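PDB 3LOP: substrate binding periplasmic protein from Ralstonia solanacearum, which probably captures leucine or a similar small solute in the periplasm and delivers it for uptake, closing two lobes around the bound ligand. Local coordinates for residues 15-20 with 206-211; 30-35 with 291-296; 60-65 with 90-95; 199-204 with 224-229; 318-323 with 331-336. All coordinates share one frame; numbering follows the deposited sequence.

The five contacts divide between the two lobes of a periplasmic binding protein and the cleft between them. Interaction 1 crosses the cleft beside the bound leucine, joining the start of helix 19-38 to that of helix 206-218. Interaction 4, about 15 Å away between centres, lies in the four-stranded parallel sheet and touches interaction 1, since helix 206-218 links its two strands. Interactions 2, 3 and 5 belong to the lobe of the five-stranded sheet; 2 shares helix 19-38 with interaction 1 and touches 5, with centres about 18 Å apart. Along the chain, interaction 3 is nested inside the loops closed by 1 and by 2, and interaction 5 comes last. Of the five, only interaction 1 joins the two lobes.

Interaction 1 (15-20 with 206-211); sequences SGSQAV and AEPAAQ. With LEU (leucine), chain B.
A206 opens its helix facing V20, and its CB lies 4.2 Å from CG1 of V20, a light apolar touch at the start of two helices. Next comes E207, which carries the polar part of the contact. Its backbone N, in the first turn of the helix, donates to a water at 2.9 Å; the same water donates to O of S17 and, at 2.7 Å, to OE1 of Q18. The other arm of the Q18 amide then points to the ligand: NE2 donates to the carboxylate O of the bound leucine at 2.8 Å in an almost straight bond (172°). This is the two-lobed periplasmic binding fold with its cleft occupied, and the water couples a pocket residue of one lobe to a helix start of the other. The side chain of E207 leaves with CG anti to the backbone N (chi1 -174°) and runs extended to the carboxylate, whose OE1 accepts from OG of S17 in a short bond of 2.5 Å. OG arrives on the anti side of that oxygen, 26° out of the carboxylate plane. P208 brings its ring CD to 4.3 Å from the same OG. Further along, A210 turns to L236 and V239 of helix 233-240, the helix whose I235 also meets V20.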
# COMPACT_ATOMS: atom_id res chain seq x y z
N SER A 15 -9.73 2.17 -12.88
CA SER A 15 -11.19 2.14 -12.95
C SER A 15 -11.65 0.97 -12.08
O SER A 15 -10.84 0.12 -11.69
CB SER A 15 -11.66 1.95 -14.40
OG SER A 15 -11.23 0.71 -14.93
N GLY A 16 -12.93 0.93 -11.76
CA GLY A 16 -13.43 -0.14 -10.92
C GLY A 16 -13.37 0.18 -9.44
O GLY A 16 -13.06 1.31 -9.05
N SER A 17 -13.66 -0.82 -8.62
CA SER A 17 -13.68 -0.66 -7.17
C SER A 17 -12.41 -0.13 -6.52
O SER A 17 -12.46 0.54 -5.49
CB SER A 17 -14.05 -2.00 -6.52
OG SER A 17 -14.13 -1.86 -5.11
N GLN A 18 -11.27 -0.42 -7.13
CA GLN A 18 -9.97 0.01 -6.61
C GLN A 18 -9.40 1.24 -7.29
O GLN A 18 -8.25 1.60 -7.04
CB GLN A 18 -8.97 -1.14 -6.73
CG GLN A 18 -9.09 -2.18 -5.63
CD GLN A 18 -8.38 -1.75 -4.36
OE1 GLN A 18 -8.75 -0.77 -3.72
NE2 GLN A 18 -7.34 -2.49 -4.00
N ALA A 19 -10.20 1.89 -8.13
CA ALA A 19 -9.75 3.08 -8.85
C ALA A 19 -9.15 4.17 -7.96
O ALA A 19 -8.13 4.76 -8.31
CB ALA A 19 -10.90 3.65 -9.67
N VAL A 20 -9.78 4.43 -6.82
CA VAL A 20 -9.28 5.47 -5.93
C VAL A 20 -7.84 5.20 -5.50
O VAL A 20 -7.01 6.10 -5.46
CB VAL A 20 -10.18 5.60 -4.68
CG1 VAL A 20 -10.17 4.31 -3.88
CG2 VAL A 20 -9.72 6.77 -3.83
N ALA A 206 -9.92 -0.30 0.20
CA ALA A 206 -10.59 0.96 0.48
C ALA A 206 -12.11 1.03 0.39
O ALA A 206 -12.78 1.37 1.37
CB ALA A 206 -9.98 2.06 -0.39
N GLU A 207 -12.67 0.71 -0.78
CA GLU A 207 -14.12 0.80 -0.96
C GLU A 207 -14.94 -0.11 -0.04
O GLU A 207 -15.87 0.36 0.62
CB GLU A 207 -14.50 0.57 -2.42
CG GLU A 207 -15.98 0.80 -2.69
CD GLU A 207 -16.33 0.78 -4.17
OE1 GLU A 207 -16.04 -0.23 -4.84
OE2 GLU A 207 -16.90 1.78 -4.66
N PRO A 208 -14.64 -1.42 -0.01
CA PRO A 208 -15.43 -2.27 0.88
C PRO A 208 -15.26 -1.86 2.34
O PRO A 208 -16.20 -1.93 3.13
CB PRO A 208 -14.91 -3.68 0.58
CG PRO A 208 -13.53 -3.44 0.02
CD PRO A 208 -13.72 -2.22 -0.84
N ALA A 209 -14.06 -1.43 2.70
CA ALA A 209 -13.81 -1.01 4.08
C ALA A 209 -14.71 0.18 4.42
O ALA A 209 -15.34 0.21 5.47
CB ALA A 209 -12.34 -0.61 4.26
N ALA A 210 -14.77 1.16 3.52
CA ALA A 210 -15.58 2.35 3.72
C ALA A 210 -17.07 2.01 3.83
O ALA A 210 -17.76 2.50 4.72
CB ALA A 210 -15.35 3.34 2.59
N GLN A 211 -17.55 1.16 2.92
CA GLN A 211 -18.95 0.77 2.95
C GLN A 211 -19.27 -0.01 4.21
O GLN A 211 -20.33 0.19 4.83
CB GLN A 211 -19.30 -0.05 1.71
CG GLN A 211 -19.35 0.78 0.44
CD GLN A 211 -20.47 1.81 0.47
OE1 GLN A 211 -20.50 2.73 -0.35
NE2 GLN A 211 -21.40 1.65 1.40
N LEU B . -2.74 -3.79 -2.67
CA LEU B . -4.15 -3.70 -2.22
C LEU B . -4.48 -2.28 -1.81
O LEU B . -5.68 -1.95 -1.80
CB LEU B . -4.37 -4.63 -1.04
CG LEU B . -3.75 -5.97 -1.43
CD1 LEU B . -3.07 -6.58 -0.29
CD2 LEU B . -4.80 -6.86 -1.97
OXT LEU B . -3.53 -1.52 -1.51
O HOH W 1 -11.35 -0.42 -3.04

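Interaction 2 (30-35 with 291-296); sequences RLYFDW and VAAKVL. With EDO (1,2-ethanediol), chain C.
Y32 and K294 carry this helix-helix contact, with A293 at its base. From the backbone of Y32, CB first meets CB of A293 at 3.8 Å. CG lies anti to the backbone N (chi1 -175°), and from there the ring passes across the neighbouring helix. CD2 and CE2 run beside the backbone of K294, CE2 coming 3.6 Å from its CA, while CE1 and CZ meet CG of the lysine chain. K294 CB sits over the ring face, 3.8 Å from the centroid and 14° off the normal, a CH-pi contact; the two side chains cross obliquely. At the tip, OH of Y32 lies 3.5 Å from CG of K294 and shares a water with O of K294. The extended lysine chain carries NZ onward to a salt bridge with E267. One residue later, F33 takes A293 CB over a face of its ring, 3.9 Å from the centroid, and meets CD2 of L296 at its edge. One alanine methyl thus meets both aromatic residues, where the axes of segments 30-35 and 291-296 come within 8.5 Å at an angle of 44°. Both helices rest on the five-stranded sheet: F33 packs on L49 of strand 47-53 and L78 of strand 74-78, L296 also packs on L78, and helix 263-275 flanks Y32 and W35.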
# COMPACT_ATOMS: atom_id res chain seq x y z
N ARG A 30 3.82 9.66 -10.67
CA ARG A 30 3.90 10.60 -11.79
C ARG A 30 4.38 11.95 -11.27
O ARG A 30 5.20 12.62 -11.91
CB ARG A 30 2.53 10.74 -12.45
CG ARG A 30 2.52 11.65 -13.67
CD ARG A 30 1.16 11.64 -14.35
NE ARG A 30 1.13 12.47 -15.55
CZ ARG A 30 1.18 13.80 -15.56
NH1 ARG A 30 1.26 14.47 -14.41
NH2 ARG A 30 1.15 14.46 -16.71
N LEU A 31 3.87 12.35 -10.11
CA LEU A 31 4.28 13.63 -9.54
C LEU A 31 5.77 13.63 -9.26
O LEU A 31 6.48 14.59 -9.61
CB LEU A 31 3.52 13.90 -8.23
CG LEU A 31 3.97 15.16 -7.48
CD1 LEU A 31 3.71 16.40 -8.34
CD2 LEU A 31 3.21 15.27 -6.16
N TYR A 32 6.27 12.57 -8.64
CA TYR A 32 7.70 12.53 -8.35
C TYR A 32 8.54 12.60 -9.61
O TYR A 32 9.51 13.35 -9.68
CB TYR A 32 8.09 11.29 -7.55
CG TYR A 32 9.55 11.37 -7.18
CD1 TYR A 32 9.98 12.25 -6.18
CD2 TYR A 32 10.52 10.69 -7.92
CE1 TYR A 32 11.33 12.46 -5.95
CE2 TYR A 32 11.87 10.90 -7.69
CZ TYR A 32 12.27 11.79 -6.71
OH TYR A 32 13.61 12.04 -6.52
N PHE A 33 8.19 11.81 -10.62
CA PHE A 33 8.98 11.82 -11.85
C PHE A 33 8.88 13.14 -12.60
O PHE A 33 9.87 13.59 -13.17
CB PHE A 33 8.59 10.64 -12.74
CG PHE A 33 9.04 9.30 -12.20
CD1 PHE A 33 10.33 9.14 -11.71
CD2 PHE A 33 8.17 8.22 -12.17
CE1 PHE A 33 10.75 7.91 -11.20
CE2 PHE A 33 8.58 6.98 -11.66
CZ PHE A 33 9.87 6.83 -11.18
N ASP A 34 7.71 13.78 -12.59
CA ASP A 34 7.58 15.07 -13.26
C ASP A 34 8.47 16.08 -12.54
O ASP A 34 9.13 16.91 -13.16
CB ASP A 34 6.13 15.58 -13.24
CG ASP A 34 5.24 14.85 -14.23
OD1 ASP A 34 5.77 14.26 -15.19
OD2 ASP A 34 4.00 14.90 -14.06
N TRP A 35 8.48 15.99 -11.21
CA TRP A 35 9.29 16.86 -10.35
C TRP A 35 10.77 16.62 -10.63
O TRP A 35 11.55 17.57 -10.79
CB TRP A 35 8.92 16.54 -8.89
CG TRP A 35 9.82 17.02 -7.79
CD1 TRP A 35 10.42 16.24 -6.84
CD2 TRP A 35 10.10 18.38 -7.41
NE1 TRP A 35 11.03 17.02 -5.89
CE2 TRP A 35 10.85 18.34 -6.21
CE3 TRP A 35 9.78 19.63 -7.96
CZ2 TRP A 35 11.29 19.49 -5.56
CZ3 TRP A 35 10.21 20.78 -7.30
CH2 TRP A 35 10.96 20.70 -6.11
N VAL A 291 7.08 7.95 -2.78
CA VAL A 291 8.22 7.30 -2.13
C VAL A 291 8.79 6.16 -2.97
O VAL A 291 10.01 6.04 -3.11
CB VAL A 291 7.81 6.76 -0.73
CG1 VAL A 291 8.88 5.83 -0.18
CG2 VAL A 291 7.60 7.93 0.23
N ALA A 292 7.93 5.33 -3.53
CA ALA A 292 8.39 4.22 -4.36
C ALA A 292 9.16 4.75 -5.56
O ALA A 292 10.24 4.25 -5.90
CB ALA A 292 7.22 3.37 -4.82
N ALA A 293 8.62 5.79 -6.19
CA ALA A 293 9.26 6.39 -7.35
C ALA A 293 10.63 6.96 -6.99
O ALA A 293 11.58 6.82 -7.75
CB ALA A 293 8.37 7.48 -7.94
N LYS A 294 10.73 7.60 -5.82
CA LYS A 294 11.99 8.19 -5.40
C LYS A 294 13.04 7.11 -5.12
O LYS A 294 14.21 7.28 -5.46
CB LYS A 294 11.80 9.07 -4.17
CG LYS A 294 13.04 9.87 -3.81
CD LYS A 294 12.76 10.94 -2.77
CE LYS A 294 14.01 11.78 -2.51
NZ LYS A 294 13.75 12.84 -1.51
N VAL A 295 12.62 6.01 -4.51
CA VAL A 295 13.54 4.91 -4.22
C VAL A 295 14.06 4.34 -5.54
O VAL A 295 15.26 4.08 -5.69
CB VAL A 295 12.83 3.79 -3.42
CG1 VAL A 295 13.69 2.54 -3.41
CG2 VAL A 295 12.58 4.26 -2.00
N LEU A 296 13.16 4.15 -6.50
CA LEU A 296 13.56 3.63 -7.80
C LEU A 296 14.49 4.61 -8.51
O LEU A 296 15.48 4.21 -9.12
CB LEU A 296 12.32 3.36 -8.67
CG LEU A 296 12.57 2.93 -10.12
CD1 LEU A 296 13.45 1.68 -10.16
CD2 LEU A 296 11.23 2.67 -10.79
C1 EDO C . 7.04 11.28 -15.84
O1 EDO C . 5.78 11.17 -15.19
C2 EDO C . 6.83 11.51 -17.34
O2 EDO C . 6.29 10.32 -17.91
O HOH W 2 15.62 9.90 -6.06

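Interaction 3 (60-65 with 90-95); sequences QTVRNV and MREGVL
V94 meets V62 and V65, one methyl to each. With CG1 anti to the backbone N (chi1 -180°), V94 directs that branch to CG1 of V65 at 3.7 Å, while its CG2 reaches CG1 of V62 at 3.6 Å; both pairs meet at a slant. The two valines stand one helical turn apart, so V94 spans successive turns of helix 58-71. E92 comes in differently, its extended chain lying at about a right angle to V62. Its carboxylate rests against both methyls, OE1 being 3.6 Å from CG1 of V62 and OE2 equally far from CG2, a van der Waals contact made by an exposed side chain. Between E92 and V94 the chain turns at G93, whose positive phi (66°) closes helix 83-91 in a Schellman motif and which also occupies the N-cap position of the next helix. Deeper in, L95 sends CD2 toward CG1 of V65. Helix 58-71 thus packs against the break between helices 83-91 and 94-98, with L89 beside V65 and V94, and L77 of strand 74-78 beside V65 and L95.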
# COMPACT_ATOMS: atom_id res chain seq x y z
N GLN A 60 -5.36 -9.46 -16.09
CA GLN A 60 -5.02 -8.24 -16.81
C GLN A 60 -3.72 -7.64 -16.29
O GLN A 60 -2.98 -7.01 -17.05
CB GLN A 60 -6.15 -7.21 -16.70
CG GLN A 60 -6.05 -6.09 -17.73
CD GLN A 60 -6.04 -6.62 -19.16
OE1 GLN A 60 -6.97 -7.30 -19.59
NE2 GLN A 60 -4.99 -6.29 -19.90
N THR A 61 -3.42 -7.83 -15.01
CA THR A 61 -2.17 -7.32 -14.46
C THR A 61 -1.04 -8.07 -15.17
O THR A 61 -0.06 -7.48 -15.62
CB THR A 61 -2.05 -7.57 -12.94
OG1 THR A 61 -3.10 -6.88 -12.25
CG2 THR A 61 -0.70 -7.08 -12.41
N VAL A 62 -1.21 -9.38 -15.28
CA VAL A 62 -0.23 -10.23 -15.94
C VAL A 62 -0.03 -9.79 -17.39
O VAL A 62 1.10 -9.59 -17.83
CB VAL A 62 -0.66 -11.72 -15.91
CG1 VAL A 62 0.22 -12.54 -16.83
CG2 VAL A 62 -0.57 -12.25 -14.49
N ARG A 63 -1.12 -9.64 -18.13
CA ARG A 63 -1.02 -9.23 -19.52
C ARG A 63 -0.39 -7.84 -19.66
O ARG A 63 0.48 -7.63 -20.52
CB ARG A 63 -2.39 -9.25 -20.21
CG ARG A 63 -2.93 -10.65 -20.47
CD ARG A 63 -4.07 -10.63 -21.48
NE ARG A 63 -5.29 -10.03 -20.95
CZ ARG A 63 -6.11 -10.62 -20.09
NH1 ARG A 63 -5.84 -11.84 -19.65
NH2 ARG A 63 -7.19 -9.98 -19.66
N ASN A 64 -0.82 -6.90 -18.83
CA ASN A 64 -0.28 -5.55 -18.87
C ASN A 64 1.23 -5.52 -18.69
O ASN A 64 1.95 -4.91 -19.48
CB ASN A 64 -0.92 -4.68 -17.79
CG ASN A 64 -2.30 -4.19 -18.15
OD1 ASN A 64 -2.82 -4.49 -19.23
ND2 ASN A 64 -2.90 -3.43 -17.25
N VAL A 65 1.71 -6.17 -17.63
CA VAL A 65 3.14 -6.17 -17.36
C VAL A 65 3.95 -6.82 -18.48
O VAL A 65 4.96 -6.28 -18.90
CB VAL A 65 3.45 -6.84 -16.01
CG1 VAL A 65 4.97 -6.91 -15.80
CG2 VAL A 65 2.81 -6.03 -14.89
N MSE A 90 4.38 -13.19 -9.86
CA MSE A 90 5.47 -14.03 -9.37
C MSE A 90 5.27 -15.48 -9.82
O MSE A 90 6.14 -16.07 -10.45
CB MSE A 90 5.52 -13.96 -7.83
CG MSE A 90 5.72 -12.56 -7.27
SE MSE A 90 5.92 -12.48 -5.34
CE MSE A 90 4.12 -12.88 -4.80
N ARG A 91 4.10 -16.03 -9.49
CA ARG A 91 3.77 -17.41 -9.83
C ARG A 91 3.87 -17.73 -11.32
O ARG A 91 4.41 -18.77 -11.70
CB ARG A 91 2.35 -17.72 -9.34
CG ARG A 91 1.90 -19.15 -9.60
CD ARG A 91 0.44 -19.34 -9.21
NE ARG A 91 0.16 -18.91 -7.84
CZ ARG A 91 -0.50 -17.80 -7.52
NH1 ARG A 91 -0.97 -17.00 -8.47
NH2 ARG A 91 -0.69 -17.49 -6.25
N GLU A 92 3.34 -16.84 -12.15
CA GLU A 92 3.36 -17.06 -13.59
C GLU A 92 4.69 -16.71 -14.26
O GLU A 92 4.84 -16.83 -15.47
CB GLU A 92 2.20 -16.30 -14.24
CG GLU A 92 0.85 -16.84 -13.80
CD GLU A 92 -0.32 -16.09 -14.40
OE1 GLU A 92 -0.33 -15.90 -15.63
OE2 GLU A 92 -1.24 -15.72 -13.64
N GLY A 93 5.65 -16.27 -13.45
CA GLY A 93 6.97 -15.94 -13.96
C GLY A 93 7.08 -14.75 -14.89
O GLY A 93 8.01 -14.68 -15.70
N VAL A 94 6.15 -13.81 -14.79
CA VAL A 94 6.17 -12.63 -15.65
C VAL A 94 7.39 -11.76 -15.38
O VAL A 94 8.05 -11.29 -16.32
CB VAL A 94 4.90 -11.78 -15.45
CG1 VAL A 94 4.94 -10.57 -16.36
CG2 VAL A 94 3.67 -12.62 -15.74
N LEU A 95 7.69 -11.53 -14.11
CA LEU A 95 8.84 -10.70 -13.76
C LEU A 95 10.14 -11.39 -14.14
O LEU A 95 11.07 -10.76 -14.64
CB LEU A 95 8.84 -10.38 -12.27
CG LEU A 95 7.60 -9.66 -11.72
CD1 LEU A 95 7.75 -9.48 -10.22
CD2 LEU A 95 7.43 -8.31 -12.41

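Interaction 4 (199-204 with 224-229); sequences AIFLGA and QLLGLS
F201 has CG anti to its backbone N (chi1 -176°), whereas L226 places CG between its backbone N and carbonyl carbon, the crowded position (chi1 59°); the ring atom CD2 then lies 3.7 Å from CD1 of L226. The side chains stand at about a right angle. L228 crosses F201 similarly, its CD2 lying in the ring plane at the edge, 3.5 Å from CZ, while the bare CA of G227 lies over a ring face near its rim. The backbones of the two parallel strands are hydrogen-bonded: I200 N donates to Q224 O (2.9 Å), L226 N to I200 O (3.2 Å) and L202 N to L226 O (2.8 Å), with a weak last bond from L228 N to L202 O. They are the strands of a beta-alpha-beta crossover through helix 206-218, strand 224-227 being outermost in its sheet. On the face turned to that helix, CB of I200 meets CD2 of L225 at 4.0 Å. F201 and L226 lie on the other face, where M132 of helix 125-138 packs against both.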
# COMPACT_ATOMS: atom_id res chain seq x y z
N ALA A 199 -13.89 -5.29 19.03
CA ALA A 199 -13.10 -4.66 17.98
C ALA A 199 -13.25 -5.47 16.69
O ALA A 199 -13.45 -6.68 16.73
CB ALA A 199 -11.63 -4.60 18.39
N ILE A 200 -13.18 -4.78 15.56
CA ILE A 200 -13.28 -5.43 14.26
C ILE A 200 -12.11 -4.97 13.42
O ILE A 200 -11.91 -3.77 13.22
CB ILE A 200 -14.59 -5.08 13.54
CG1 ILE A 200 -15.78 -5.70 14.29
CG2 ILE A 200 -14.55 -5.60 12.11
CD1 ILE A 200 -17.13 -5.27 13.75
N PHE A 201 -11.34 -5.93 12.93
CA PHE A 201 -10.17 -5.66 12.11
C PHE A 201 -10.57 -5.78 10.64
O PHE A 201 -11.22 -6.75 10.24
CB PHE A 201 -9.06 -6.66 12.44
CG PHE A 201 -7.78 -6.41 11.71
CD1 PHE A 201 -7.58 -6.93 10.44
CD2 PHE A 201 -6.78 -5.63 12.28
CE1 PHE A 201 -6.40 -6.69 9.75
CE2 PHE A 201 -5.60 -5.38 11.60
CZ PHE A 201 -5.40 -5.91 10.33
N LEU A 202 -10.19 -4.78 9.85
CA LEU A 202 -10.54 -4.77 8.43
C LEU A 202 -9.40 -5.21 7.52
O LEU A 202 -8.48 -4.45 7.24
CB LEU A 202 -11.01 -3.38 8.02
CG LEU A 202 -12.06 -2.70 8.91
CD1 LEU A 202 -12.35 -1.31 8.38
CD2 LEU A 202 -13.34 -3.54 8.95
N GLY A 203 -9.48 -6.46 7.06
CA GLY A 203 -8.48 -6.98 6.13
C GLY A 203 -9.13 -6.83 4.78
O GLY A 203 -9.49 -7.81 4.12
N ALA A 204 -9.28 -5.57 4.36
CA ALA A 204 -9.95 -5.25 3.12
C ALA A 204 -9.33 -4.08 2.38
O ALA A 204 -8.38 -3.45 2.84
CB ALA A 204 -11.41 -4.94 3.42
N GLN A 224 -14.60 -1.14 18.25
CA GLN A 224 -13.46 -0.29 17.89
C GLN A 224 -13.05 -0.79 16.51
O GLN A 224 -12.99 -2.00 16.28
CB GLN A 224 -12.32 -0.51 18.89
CG GLN A 224 -10.97 0.02 18.44
CD GLN A 224 -10.94 1.53 18.33
OE1 GLN A 224 -11.31 2.23 19.27
NE2 GLN A 224 -10.50 2.04 17.17
N LEU A 225 -12.77 0.12 15.59
CA LEU A 225 -12.39 -0.27 14.25
C LEU A 225 -10.91 -0.04 13.98
O LEU A 225 -10.33 0.94 14.44
CB LEU A 225 -13.24 0.49 13.22
CG LEU A 225 -14.75 0.28 13.36
CD1 LEU A 225 -15.49 1.30 12.51
CD2 LEU A 225 -15.12 -1.14 12.96
N LEU A 226 -10.31 -0.96 13.23
CA LEU A 226 -8.91 -0.86 12.86
C LEU A 226 -8.71 -1.64 11.57
O LEU A 226 -9.54 -2.49 11.24
CB LEU A 226 -8.00 -1.41 13.97
CG LEU A 226 -8.16 -2.87 14.41
CD1 LEU A 226 -6.88 -3.30 15.13
CD2 LEU A 226 -9.37 -3.01 15.33
N GLY A 227 -7.63 -1.37 10.85
CA GLY A 227 -7.41 -2.08 9.60
C GLY A 227 -6.03 -1.90 9.01
O GLY A 227 -5.22 -1.12 9.51
N LEU A 228 -5.78 -2.64 7.93
CA LEU A 228 -4.50 -2.61 7.24
C LEU A 228 -4.25 -1.32 6.47
O LEU A 228 -5.17 -0.56 6.17
CB LEU A 228 -4.42 -3.79 6.26
CG LEU A 228 -4.39 -5.19 6.88
CD1 LEU A 228 -4.48 -6.24 5.78
CD2 LEU A 228 -3.13 -5.37 7.70
N SER A 229 -2.98 -1.09 6.13
CA SER A 229 -2.57 0.11 5.39
C SER A 229 -3.10 0.12 3.96
O SER A 229 -2.83 1.04 3.19
CB SER A 229 -1.05 0.23 5.38
OG SER A 229 -0.45 -0.88 4.72

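Interaction 5 (318-323 with 331-336); sequences ELRDYD and DFTDRS. With NI (nickel (II) ion), chain H.
R320 and D331 lie side by side, pointing the same way, with CD of the arginine 3.1 Å from OD1 of D331. OD2 sits over a guanidinium face, 3.6 Å from NE, so the attraction is one of charge, with no N-H directed at it. The edge of the guanidinium is used otherwise: NH1 donates in its plane to D321 OD2 at 2.6 Å on the syn side, and NE donates to a water that reaches T333 OG1. A second water donates to D321 OD1 and D331 OD2, and would ease the repulsion between these carboxylates. The contact lies at the end of the antiparallel pair 322-323 and 329-331, where D321 and Y322 both face V330 in a G1 beta bulge. What steadies D331 is T333: in an Asx turn its N donates to OD1 at 2.9 Å from above the carboxylate plane, and its OG1 donates to the syn lone pair of the same OD1 at 2.6 Å. F332 N donates to L319 O at 2.9 Å, and CD1 of L319 touches CD2 of F332 at 3.8 Å. F332 stands edge-to-face with F119 and packs on V295 of helix 284-303. At the exposed end, E318 holds a nickel ion through both carboxylate oxygens, alongside three waters.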
# COMPACT_ATOMS: atom_id res chain seq x y z
N GLU A 318 21.59 -3.13 -3.65
CA GLU A 318 22.66 -2.56 -2.84
C GLU A 318 22.30 -1.27 -2.10
O GLU A 318 23.17 -0.64 -1.51
CB GLU A 318 23.91 -2.37 -3.69
CG GLU A 318 24.31 -3.65 -4.40
CD GLU A 318 25.65 -3.57 -5.10
OE1 GLU A 318 25.88 -2.59 -5.84
OE2 GLU A 318 26.46 -4.49 -4.90
N LEU A 319 21.03 -0.88 -2.14
CA LEU A 319 20.60 0.31 -1.41
C LEU A 319 20.67 -0.05 0.07
O LEU A 319 19.95 -0.94 0.53
CB LEU A 319 19.16 0.69 -1.78
CG LEU A 319 18.90 1.25 -3.19
CD1 LEU A 319 17.44 1.64 -3.30
CD2 LEU A 319 19.79 2.46 -3.45
N ARG A 320 21.54 0.63 0.81
CA ARG A 320 21.70 0.36 2.24
C ARG A 320 21.38 1.61 3.04
O ARG A 320 22.22 2.50 3.20
CB ARG A 320 23.14 -0.08 2.53
CG ARG A 320 23.41 -0.54 3.98
CD ARG A 320 22.51 -1.70 4.36
NE ARG A 320 23.06 -2.56 5.41
CZ ARG A 320 23.16 -2.24 6.69
NH1 ARG A 320 22.75 -1.06 7.13
NH2 ARG A 320 23.66 -3.12 7.55
N ASP A 321 20.15 1.67 3.54
CA ASP A 321 19.66 2.80 4.33
C ASP A 321 19.59 4.11 3.55
O ASP A 321 19.94 5.17 4.07
CB ASP A 321 20.53 2.98 5.58
CG ASP A 321 20.65 1.71 6.39
OD1 ASP A 321 19.61 1.09 6.71
OD2 ASP A 321 21.80 1.33 6.71
N TYR A 322 19.13 4.04 2.31
CA TYR A 322 18.97 5.25 1.52
C TYR A 322 17.83 6.04 2.15
O TYR A 322 16.73 5.51 2.34
CB TYR A 322 18.63 4.90 0.06
CG TYR A 322 18.11 6.07 -0.72
CD1 TYR A 322 18.87 7.23 -0.89
CD2 TYR A 322 16.82 6.05 -1.26
CE1 TYR A 322 18.37 8.33 -1.57
CE2 TYR A 322 16.31 7.14 -1.94
CZ TYR A 322 17.08 8.28 -2.09
OH TYR A 322 16.55 9.36 -2.76
N ASP A 323 18.09 7.31 2.47
CA ASP A 323 17.11 8.18 3.12
C ASP A 323 16.27 8.94 2.09
O ASP A 323 16.78 9.80 1.38
CB ASP A 323 17.85 9.19 4.01
CG ASP A 323 16.95 9.85 5.04
OD1 ASP A 323 15.73 9.95 4.82
OD2 ASP A 323 17.48 10.28 6.09
N ASP A 331 16.52 -0.27 3.03
CA ASP A 331 17.66 -1.18 2.97
C ASP A 331 17.22 -2.47 2.29
O ASP A 331 16.49 -3.27 2.87
CB ASP A 331 18.17 -1.47 4.39
CG ASP A 331 19.23 -2.55 4.43
OD1 ASP A 331 19.80 -2.86 3.36
OD2 ASP A 331 19.51 -3.08 5.52
N PHE A 332 17.67 -2.66 1.04
CA PHE A 332 17.31 -3.85 0.29
C PHE A 332 18.40 -4.93 0.32
O PHE A 332 18.28 -5.94 -0.36
CB PHE A 332 17.03 -3.51 -1.18
CG PHE A 332 15.77 -2.73 -1.41
CD1 PHE A 332 14.58 -3.07 -0.78
CD2 PHE A 332 15.76 -1.68 -2.33
CE1 PHE A 332 13.39 -2.38 -1.05
CE2 PHE A 332 14.58 -0.98 -2.61
CZ PHE A 332 13.40 -1.34 -1.97
N THR A 333 19.45 -4.72 1.11
CA THR A 333 20.53 -5.70 1.17
C THR A 333 20.09 -7.02 1.80
O THR A 333 20.65 -8.08 1.50
CB THR A 333 21.77 -5.16 1.91
OG1 THR A 333 21.43 -4.85 3.27
CG2 THR A 333 22.29 -3.91 1.22
N ASP A 334 19.08 -6.96 2.66
CA ASP A 334 18.53 -8.16 3.30
C ASP A 334 17.19 -8.41 2.61
O ASP A 334 16.20 -7.75 2.90
CB ASP A 334 18.29 -7.91 4.79
CG ASP A 334 17.72 -9.13 5.50
OD1 ASP A 334 17.42 -10.13 4.82
OD2 ASP A 334 17.56 -9.08 6.74
N ARG A 335 17.18 -9.37 1.69
CA ARG A 335 15.97 -9.67 0.92
C ARG A 335 14.86 -10.38 1.69
O ARG A 335 13.76 -10.57 1.16
CB ARG A 335 16.33 -10.50 -0.32
CG ARG A 335 17.40 -9.88 -1.24
CD ARG A 335 17.05 -8.45 -1.65
NE ARG A 335 15.77 -8.34 -2.36
CZ ARG A 335 15.56 -8.75 -3.60
NH1 ARG A 335 16.54 -9.30 -4.31
NH2 ARG A 335 14.36 -8.61 -4.15
N SER A 336 15.12 -10.77 2.94
CA SER A 336 14.11 -11.47 3.73
C SER A 336 13.12 -10.56 4.45
O SER A 336 12.19 -11.04 5.09
CB SER A 336 14.80 -12.38 4.75
OG SER A 336 15.43 -11.63 5.77
NI NI H . 27.59 -3.88 -6.68
O HOH W 3 23.80 -5.00 4.54
O HOH W 4 19.33 -1.36 7.65
O HOH W 5 28.24 -2.28 -8.13
O HOH W 6 28.98 -5.72 -6.71
O HOH W 7 28.85 -3.22 -4.85